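Local coordinates for putative uncharacterized protein (PDB 5T8V) that probably serves as a cohesin loader that associates with chromatin, the crystallised piece being the C-terminal, HEAT-repeat part of the Scc2 protein, at residues V885-R889 with D923-C928; R866-I872 with D905-L910. All coordinates share one frame; numbering follows the deposited sequence.

Contact 1: residues V885-R889 with D923-C928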
ATOM      1  N   VAL A 885     -39.131   2.816 -33.930  1.00 36.52           N
ATOM      2  CA  VAL A 885     -39.471   1.704 -34.816  1.00 36.99           C
ATOM      3  C   VAL A 885     -38.985   0.386 -34.229  1.00 37.81           C
ATOM      4  O   VAL A 885     -39.616  -0.658 -34.426  1.00 38.59           O
ATOM      5  CB  VAL A 885     -38.909   1.921 -36.235  1.00 36.71           C
ATOM      6  CG1 VAL A 885     -39.464   3.204 -36.836  1.00 36.14           C
ATOM      7  CG2 VAL A 885     -37.398   1.948 -36.217  1.00 36.71           C
ATOM      8  N   VAL A 886     -37.865   0.402 -33.501  1.00 37.80           N
ATOM      9  CA  VAL A 886     -37.397  -0.820 -32.854  1.00 38.77           C
ATOM     10  C   VAL A 886     -38.299  -1.179 -31.680  1.00 39.37           C
ATOM     11  O   VAL A 886     -38.554  -2.361 -31.415  1.00 40.56           O
ATOM     12  CB  VAL A 886     -35.928  -0.664 -32.420  1.00 38.62           C
ATOM     13  CG1 VAL A 886     -35.518  -1.782 -31.463  1.00 39.70           C
ATOM     14  CG2 VAL A 886     -35.026  -0.672 -33.644  1.00 38.61           C
ATOM     15  N   ILE A 887     -38.797  -0.174 -30.959  1.00 42.35           N
ATOM     16  CA  ILE A 887     -39.689  -0.447 -29.839  1.00 44.70           C
ATOM     17  C   ILE A 887     -40.995  -1.052 -30.336  1.00 47.01           C
ATOM     18  O   ILE A 887     -41.552  -1.958 -29.705  1.00 48.70           O
ATOM     19  CB  ILE A 887     -39.923   0.833 -29.017  1.00 44.24           C
ATOM     20  CG1 ILE A 887     -38.622   1.254 -28.327  1.00 43.96           C
ATOM     21  CG2 ILE A 887     -41.018   0.614 -27.969  1.00 45.27           C
ATOM     22  CD1 ILE A 887     -38.659   2.641 -27.719  1.00 43.15           C
ATOM     23  N   TYR A 888     -41.511  -0.565 -31.468  1.00 55.50           N
ATOM     24  CA  TYR A 888     -42.680  -1.201 -32.070  1.00 57.90           C
ATOM     25  C   TYR A 888     -42.343  -2.600 -32.567  1.00 59.53           C
ATOM     26  O   TYR A 888     -43.134  -3.537 -32.396  1.00 60.76           O
ATOM     27  CB  TYR A 888     -43.215  -0.346 -33.222  1.00 57.63           C
ATOM     28  CG  TYR A 888     -44.129   0.793 -32.815  1.00 58.61           C
ATOM     29  CD1 TYR A 888     -44.265   1.171 -31.484  1.00 59.92           C
ATOM     30  CD2 TYR A 888     -44.868   1.483 -33.767  1.00 58.94           C
ATOM     31  CE1 TYR A 888     -45.104   2.206 -31.118  1.00 60.70           C
ATOM     32  CE2 TYR A 888     -45.710   2.518 -33.410  1.00 59.54           C
ATOM     33  CZ  TYR A 888     -45.824   2.875 -32.085  1.00 60.30           C
ATOM     34  OH  TYR A 888     -46.660   3.906 -31.724  1.00 60.58           O
ATOM     35  N   ARG A 889     -41.172  -2.758 -33.181  1.00 64.58           N
ATOM     36  CA  ARG A 889     -40.754  -4.056 -33.698  1.00 66.48           C
ATOM     37  C   ARG A 889     -40.735  -5.108 -32.595  1.00 68.89           C
ATOM     38  O   ARG A 889     -41.228  -6.228 -32.778  1.00 69.39           O
ATOM     39  CB  ARG A 889     -39.375  -3.917 -34.345  1.00 66.34           C
ATOM     40  CG  ARG A 889     -38.733  -5.210 -34.812  1.00 68.13           C
ATOM     41  CD  ARG A 889     -37.376  -4.916 -35.433  1.00 68.08           C
ATOM     42  NE  ARG A 889     -36.685  -6.120 -35.882  1.00 70.00           N
ATOM     43  CZ  ARG A 889     -35.519  -6.116 -36.521  1.00 70.99           C
ATOM     44  NH1 ARG A 889     -34.912  -4.968 -36.794  1.00 69.95           N
ATOM     45  NH2 ARG A 889     -34.960  -7.259 -36.893  1.00 73.12           N
ATOM     46  N   ASP A 923     -33.711  -0.598 -42.296  1.00 45.70           N
ATOM     47  CA  ASP A 923     -33.705  -1.967 -41.793  1.00 45.63           C
ATOM     48  C   ASP A 923     -34.781  -2.164 -40.730  1.00 46.21           C
ATOM     49  O   ASP A 923     -35.681  -3.002 -40.877  1.00 46.68           O
ATOM     50  CB  ASP A 923     -32.313  -2.297 -41.243  1.00 45.84           C
ATOM     51  CG  ASP A 923     -32.082  -3.783 -41.078  1.00 45.31           C
ATOM     52  OD1 ASP A 923     -32.879  -4.436 -40.374  1.00 45.78           O
ATOM     53  OD2 ASP A 923     -31.103  -4.299 -41.655  1.00 44.72           O
ATOM     54  N   ASP A 924     -34.712  -1.383 -39.652  1.00 59.76           N
ATOM     55  CA  ASP A 924     -35.659  -1.556 -38.557  1.00 60.27           C
ATOM     56  C   ASP A 924     -37.084  -1.238 -38.997  1.00 59.88           C
ATOM     57  O   ASP A 924     -38.036  -1.886 -38.545  1.00 60.77           O
ATOM     58  CB  ASP A 924     -35.252  -0.682 -37.373  1.00 60.70           C
ATOM     59  CG  ASP A 924     -33.885  -1.047 -36.823  1.00 62.46           C
ATOM     60  OD1 ASP A 924     -33.788  -2.061 -36.103  1.00 62.08           O
ATOM     61  OD2 ASP A 924     -32.912  -0.320 -37.110  1.00 64.34           O
ATOM     62  N   VAL A 925     -37.259  -0.251 -39.881  1.00 46.03           N
ATOM     63  CA  VAL A 925     -38.613   0.093 -40.314  1.00 45.42           C
ATOM     64  C   VAL A 925     -39.174  -0.990 -41.226  1.00 44.49           C
ATOM     65  O   VAL A 925     -40.376  -1.275 -41.202  1.00 45.37           O
ATOM     66  CB  VAL A 925     -38.646   1.471 -40.998  1.00 46.27           C
ATOM     67  CG1 VAL A 925     -37.853   1.451 -42.261  1.00 46.61           C
ATOM     68  CG2 VAL A 925     -40.071   1.876 -41.288  1.00 46.70           C
ATOM     69  N   MET A 926     -38.327  -1.594 -42.063  1.00 41.41           N
ATOM     70  CA  MET A 926     -38.792  -2.693 -42.903  1.00 40.86           C
ATOM     71  C   MET A 926     -39.187  -3.888 -42.047  1.00 40.75           C
ATOM     72  O   MET A 926     -40.242  -4.502 -42.262  1.00 40.87           O
ATOM     73  CB  MET A 926     -37.710  -3.081 -43.912  1.00 41.10           C
ATOM     74  CG  MET A 926     -38.135  -4.169 -44.896  1.00 42.45           C
ATOM     75  SD  MET A 926     -39.492  -3.667 -45.983  1.00 43.76           S
ATOM     76  CE  MET A 926     -38.648  -2.522 -47.076  1.00 43.63           C
ATOM     77  N   ALA A 927     -38.352  -4.232 -41.063  1.00 37.26           N
ATOM     78  CA  ALA A 927     -38.724  -5.268 -40.106  1.00 37.77           C
ATOM     79  C   ALA A 927     -40.077  -4.958 -39.476  1.00 38.29           C
ATOM     80  O   ALA A 927     -40.960  -5.822 -39.407  1.00 38.89           O
ATOM     81  CB  ALA A 927     -37.646  -5.396 -39.031  1.00 37.87           C
ATOM     82  N   CYS A 928     -40.258  -3.716 -39.023  1.00 52.10           N
ATOM     83  CA  CYS A 928     -41.525  -3.328 -38.414  1.00 53.86           C
ATOM     84  C   CYS A 928     -42.683  -3.515 -39.388  1.00 53.72           C
ATOM     85  O   CYS A 928     -43.758  -3.989 -39.000  1.00 54.29           O
ATOM     86  CB  CYS A 928     -41.446  -1.878 -37.937  1.00 54.98           C
ATOM     87  SG  CYS A 928     -42.791  -1.378 -36.846  1.00 57.83           S
TER
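Arg889 sends CG anti to its backbone N (chi1 174°) and stays extended as far as NE, which carries its guanidinium across to helix 919-935; there Asp924 keeps its carboxylate carbon anti to its own carbonyl carbon (chi1 -61°), and the two charges meet. Arg889 NH1 lies 3.2 Å from Asp924 OD1, a salt bridge made at the edge of the guanidinium, with the two flat groups turned 53° from each other. The arginine also rides over Ala927: the methyl CB sits under the middle of one guanidinium face, 3.4 Å from Arg889 CZ, and also lies against CD. Asp923 adds a second negative charge nearby, its OD1 4.2 Å from Arg889 NH1, too far for a salt bridge; that oxygen makes a weak hydrogen bond with His986 of helix 969-986, which packs against both Arg889 and Ala927.

Two valines pack on Asp924 from the other helix: Val885 CG2 touches Asp924 CB at 3.6 Å, while CG2 of Val886 lies against the carboxylate itself. Farther along, the SG of Cys928 packs on Tyr888 CB at 3.8 Å; the tyrosine then leads away, and its OH bonds to Leu862 O. The two axes come within 8.7 Å, and Arg889 and Cys928 have CA atoms just 4.8 Å apart.

Replacing Arg889 by an alanine would probably leave Asp924 OD1 without its charged mate and take away the flat group lying over the Ala927 methyl. Asp924 is buried, but its OD2 is held by Arg882, so two arginines of helix 878-891 share one carboxylate. That pairing is likely to offset the cost of burying the negative charge and to keep the aspartate ionised between the neighbouring helices.

Contact 2: residues R866-I872 with D905-L910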
ATOM      1  N   ARG A 866     -46.646   7.473 -30.834  1.00 61.50           N
ATOM      2  CA  ARG A 866     -47.367   7.623 -32.100  1.00 59.84           C
ATOM      3  C   ARG A 866     -46.896   8.797 -32.951  1.00 58.34           C
ATOM      4  O   ARG A 866     -46.606   8.584 -34.135  1.00 57.11           O
ATOM      5  CB  ARG A 866     -48.866   7.758 -31.791  1.00 61.17           C
ATOM      6  CG  ARG A 866     -49.774   7.623 -32.997  1.00 61.02           C
ATOM      7  CD  ARG A 866     -49.891   6.175 -33.433  1.00 60.79           C
ATOM      8  NE  ARG A 866     -50.844   6.017 -34.528  1.00 60.93           N
ATOM      9  CZ  ARG A 866     -50.570   6.272 -35.803  1.00 60.24           C
ATOM     10  NH1 ARG A 866     -49.364   6.707 -36.153  1.00 59.76           N
ATOM     11  NH2 ARG A 866     -51.502   6.099 -36.729  1.00 59.94           N
ATOM     12  N   PRO A 867     -46.799  10.028 -32.441  1.00 56.81           N
ATOM     13  CA  PRO A 867     -46.384  11.140 -33.312  1.00 56.98           C
ATOM     14  C   PRO A 867     -44.966  11.008 -33.838  1.00 56.12           C
ATOM     15  O   PRO A 867     -44.656  11.588 -34.886  1.00 56.33           O
ATOM     16  CB  PRO A 867     -46.536  12.371 -32.408  1.00 58.05           C
ATOM     17  CG  PRO A 867     -46.445  11.840 -31.022  1.00 58.32           C
ATOM     18  CD  PRO A 867     -47.064  10.480 -31.063  1.00 58.13           C
ATOM     19  N   TYR A 868     -44.092  10.270 -33.149  1.00 55.18           N
ATOM     20  CA  TYR A 868     -42.744  10.061 -33.665  1.00 53.84           C
ATOM     21  C   TYR A 868     -42.760   9.274 -34.970  1.00 54.25           C
ATOM     22  O   TYR A 868     -41.885   9.469 -35.819  1.00 54.59           O
ATOM     23  CB  TYR A 868     -41.883   9.339 -32.629  1.00 52.79           C
ATOM     24  CG  TYR A 868     -41.473  10.193 -31.450  1.00 52.72           C
ATOM     25  CD1 TYR A 868     -40.576  11.241 -31.608  1.00 52.73           C
ATOM     26  CD2 TYR A 868     -41.969   9.943 -30.179  1.00 53.05           C
ATOM     27  CE1 TYR A 868     -40.192  12.023 -30.535  1.00 53.28           C
ATOM     28  CE2 TYR A 868     -41.590  10.719 -29.097  1.00 53.88           C
ATOM     29  CZ  TYR A 868     -40.700  11.757 -29.282  1.00 54.31           C
ATOM     30  OH  TYR A 868     -40.320  12.532 -28.209  1.00 55.44           O
ATOM     31  N   ILE A 869     -43.743   8.388 -35.151  1.00 58.63           N
ATOM     32  CA  ILE A 869     -43.812   7.594 -36.373  1.00 59.14           C
ATOM     33  C   ILE A 869     -44.217   8.465 -37.554  1.00 60.31           C
ATOM     34  O   ILE A 869     -43.658   8.347 -38.651  1.00 61.08           O
ATOM     35  CB  ILE A 869     -44.781   6.408 -36.190  1.00 59.36           C
ATOM     36  CG1 ILE A 869     -44.193   5.364 -35.236  1.00 59.50           C
ATOM     37  CG2 ILE A 869     -45.099   5.744 -37.531  1.00 58.78           C
ATOM     38  CD1 ILE A 869     -44.441   5.651 -33.776  1.00 60.19           C
ATOM     39  N   ALA A 870     -45.200   9.347 -37.356  1.00 67.88           N
ATOM     40  CA  ALA A 870     -45.685  10.172 -38.457  1.00 68.92           C
ATOM     41  C   ALA A 870     -44.596  11.090 -38.995  1.00 69.89           C
ATOM     42  O   ALA A 870     -44.597  11.421 -40.187  1.00 70.49           O
ATOM     43  CB  ALA A 870     -46.892  10.992 -38.004  1.00 69.02           C
ATOM     44  N   SER A 871     -43.661  11.506 -38.145  1.00 58.64           N
ATOM     45  CA  SER A 871     -42.611  12.434 -38.541  1.00 60.00           C
ATOM     46  C   SER A 871     -41.347  11.738 -39.032  1.00 61.43           C
ATOM     47  O   SER A 871     -40.376  12.424 -39.369  1.00 62.00           O
ATOM     48  CB  SER A 871     -42.262  13.359 -37.371  1.00 60.30           C
ATOM     49  OG  SER A 871     -41.824  12.620 -36.244  1.00 59.93           O
ATOM     50  N   ILE A 872     -41.329  10.403 -39.084  1.00 60.15           N
ATOM     51  CA  ILE A 872     -40.146   9.697 -39.570  1.00 60.94           C
ATOM     52  C   ILE A 872     -39.786  10.155 -40.976  1.00 62.47           C
ATOM     53  O   ILE A 872     -38.609  10.146 -41.358  1.00 63.26           O
ATOM     54  CB  ILE A 872     -40.377   8.171 -39.518  1.00 59.46           C
ATOM     55  CG1 ILE A 872     -40.359   7.682 -38.068  1.00 58.45           C
ATOM     56  CG2 ILE A 872     -39.317   7.424 -40.338  1.00 59.31           C
ATOM     57  CD1 ILE A 872     -40.773   6.235 -37.888  1.00 57.99           C
ATOM     58  N   ASP A 905     -53.115   1.828 -39.567  1.00 64.39           N
ATOM     59  CA  ASP A 905     -52.698   3.223 -39.653  1.00 65.01           C
ATOM     60  C   ASP A 905     -51.180   3.345 -39.593  1.00 63.47           C
ATOM     61  O   ASP A 905     -50.570   4.058 -40.398  1.00 62.51           O
ATOM     62  CB  ASP A 905     -53.343   4.035 -38.530  1.00 67.32           C
ATOM     63  CG  ASP A 905     -54.849   4.117 -38.661  1.00 69.69           C
ATOM     64  OD1 ASP A 905     -55.353   4.099 -39.805  1.00 69.74           O
ATOM     65  OD2 ASP A 905     -55.532   4.200 -37.618  1.00 71.89           O
ATOM     66  N   VAL A 906     -50.553   2.654 -38.639  1.00 50.82           N
ATOM     67  CA  VAL A 906     -49.100   2.726 -38.503  1.00 49.44           C
ATOM     68  C   VAL A 906     -48.426   2.337 -39.811  1.00 47.60           C
ATOM     69  O   VAL A 906     -47.504   3.014 -40.279  1.00 46.32           O
ATOM     70  CB  VAL A 906     -48.624   1.843 -37.335  1.00 51.02           C
ATOM     71  CG1 VAL A 906     -47.102   1.690 -37.349  1.00 50.99           C
ATOM     72  CG2 VAL A 906     -49.073   2.442 -36.010  1.00 52.07           C
ATOM     73  N   ARG A 907     -48.876   1.241 -40.427  1.00 50.34           N
ATOM     74  CA  ARG A 907     -48.277   0.824 -41.691  1.00 50.04           C
ATOM     75  C   ARG A 907     -48.469   1.884 -42.767  1.00 50.01           C
ATOM     76  O   ARG A 907     -47.526   2.209 -43.501  1.00 50.16           O
ATOM     77  CB  ARG A 907     -48.865  -0.508 -42.154  1.00 49.91           C
ATOM     78  CG  ARG A 907     -48.320  -0.967 -43.499  1.00 49.84           C
ATOM     79  CD  ARG A 907     -48.642  -2.425 -43.776  1.00 51.26           C
ATOM     80  NE  ARG A 907     -50.077  -2.662 -43.881  1.00 52.28           N
ATOM     81  CZ  ARG A 907     -50.624  -3.850 -44.111  1.00 53.25           C
ATOM     82  NH1 ARG A 907     -49.859  -4.924 -44.263  1.00 53.91           N
ATOM     83  NH2 ARG A 907     -51.943  -3.966 -44.189  1.00 53.40           N
ATOM     84  N   LYS A 908     -49.679   2.437 -42.879  1.00 53.43           N
ATOM     85  CA  LYS A 908     -49.925   3.441 -43.911  1.00 53.61           C
ATOM     86  C   LYS A 908     -49.067   4.685 -43.704  1.00 52.97           C
ATOM     87  O   LYS A 908     -48.674   5.332 -44.681  1.00 51.38           O
ATOM     88  CB  LYS A 908     -51.407   3.814 -43.945  1.00 55.16           C
ATOM     89  CG  LYS A 908     -52.263   2.860 -44.772  1.00 55.86           C
ATOM     90  CD  LYS A 908     -53.632   3.455 -45.078  1.00 56.66           C
ATOM     91  CE  LYS A 908     -54.749   2.723 -44.353  1.00 57.50           C
ATOM     92  NZ  LYS A 908     -55.092   1.422 -44.999  1.00 57.18           N
ATOM     93  N   GLU A 909     -48.766   5.034 -42.451  1.00 48.56           N
ATOM     94  CA  GLU A 909     -47.879   6.155 -42.165  1.00 50.01           C
ATOM     95  C   GLU A 909     -46.406   5.775 -42.232  1.00 48.68           C
ATOM     96  O   GLU A 909     -45.550   6.666 -42.211  1.00 47.87           O
ATOM     97  CB  GLU A 909     -48.174   6.726 -40.775  1.00 53.96           C
ATOM     98  CG  GLU A 909     -49.605   7.199 -40.579  1.00 57.25           C
ATOM     99  CD  GLU A 909     -49.836   7.790 -39.201  1.00 58.82           C
ATOM    100  OE1 GLU A 909     -48.869   7.857 -38.412  1.00 58.59           O
ATOM    101  OE2 GLU A 909     -50.985   8.185 -38.907  1.00 59.87           O
ATOM    102  N   LEU A 910     -46.095   4.482 -42.317  1.00 50.66           N
ATOM    103  CA  LEU A 910     -44.729   3.997 -42.210  1.00 50.54           C
ATOM    104  C   LEU A 910     -44.174   3.460 -43.521  1.00 51.39           C
ATOM    105  O   LEU A 910     -42.966   3.220 -43.608  1.00 51.90           O
ATOM    106  CB  LEU A 910     -44.655   2.895 -41.141  1.00 50.10           C
ATOM    107  CG  LEU A 910     -43.276   2.495 -40.625  1.00 49.42           C
ATOM    108  CD1 LEU A 910     -42.641   3.649 -39.863  1.00 49.08           C
ATOM    109  CD2 LEU A 910     -43.392   1.263 -39.742  1.00 49.83           C
TER
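Ile869 and Ile872 both close on Leu910, and they make the tightly packed half of this contact. One methyl of the leucine does the touching: Leu910 CD1 lies 4.0 Å from Ile869 CG2 and 3.8 Å from Ile872 CD1, each isoleucine crossing the leucine at a slant. All three are buried, because Val885 and Tyr888 of helix 878-891 and Val925 and Cys928 of helix 919-935 pack around them.

The other half is more open to solvent and mostly polar. Arg866 bends at its second torsion (chi2 75°), which swings the guanidinium over to Glu909. Its NH1 gives a hydrogen bond to Glu909 OE1 at 2.6 Å with an N-H...O angle of 155°, and NH2 adds a weak one to OE2 of the same residue at 3.1 Å. The acid lies at the guanidinium edge, with OE1 near the plane, yet the two groups are not coplanar: they are turned 42° apart, and NH1 meets OE1 from above the carboxylate. Val906 CG2 stands over one face of the guanidinium, 4.1 Å from Arg866 CZ, and Asp905 CB comes within 3.3 Å of Arg866 NH2. The Asp905 carboxylate, with OD1 bonded to Gln901, stays beyond salt-bridge range. Beside the salt bridge, the methyl CB of exposed Ala870 lies 3.7 Å from Glu909 OE1.

The two halves thus work by different chemistry: hydrophobic burial joins the segments on the inner side, while a salt bridge with one good and one weak hydrogen bond spans the partly exposed side, where solvent is likely to weaken its electrostatic pull.

Overall arrangement
Contacts 1 and 2 interlock along the chain: helices 866-870, 878-891, 900-910 and 919-935 follow in order; contact 2 joins the first to the third, contact 1 the second to the fourth. In both, the paired helices run the same way at 32°, consistent with the stacked helices of a HEAT-repeat protein. Their centres are about 12 Å apart and they share one apolar interior, with Val925 CG2 3.3 Å from Leu910 CG, Tyr888 CE2 3.4 Å from Ile869 CD1 and Val885 CG1 3.5 Å from Ile872 CD1. The salt bridge of contact 1 involves a buried aspartate, that of contact 2 partly exposed residues. Both are structural packing, centred about 54 and 61 Å from the chain's centre.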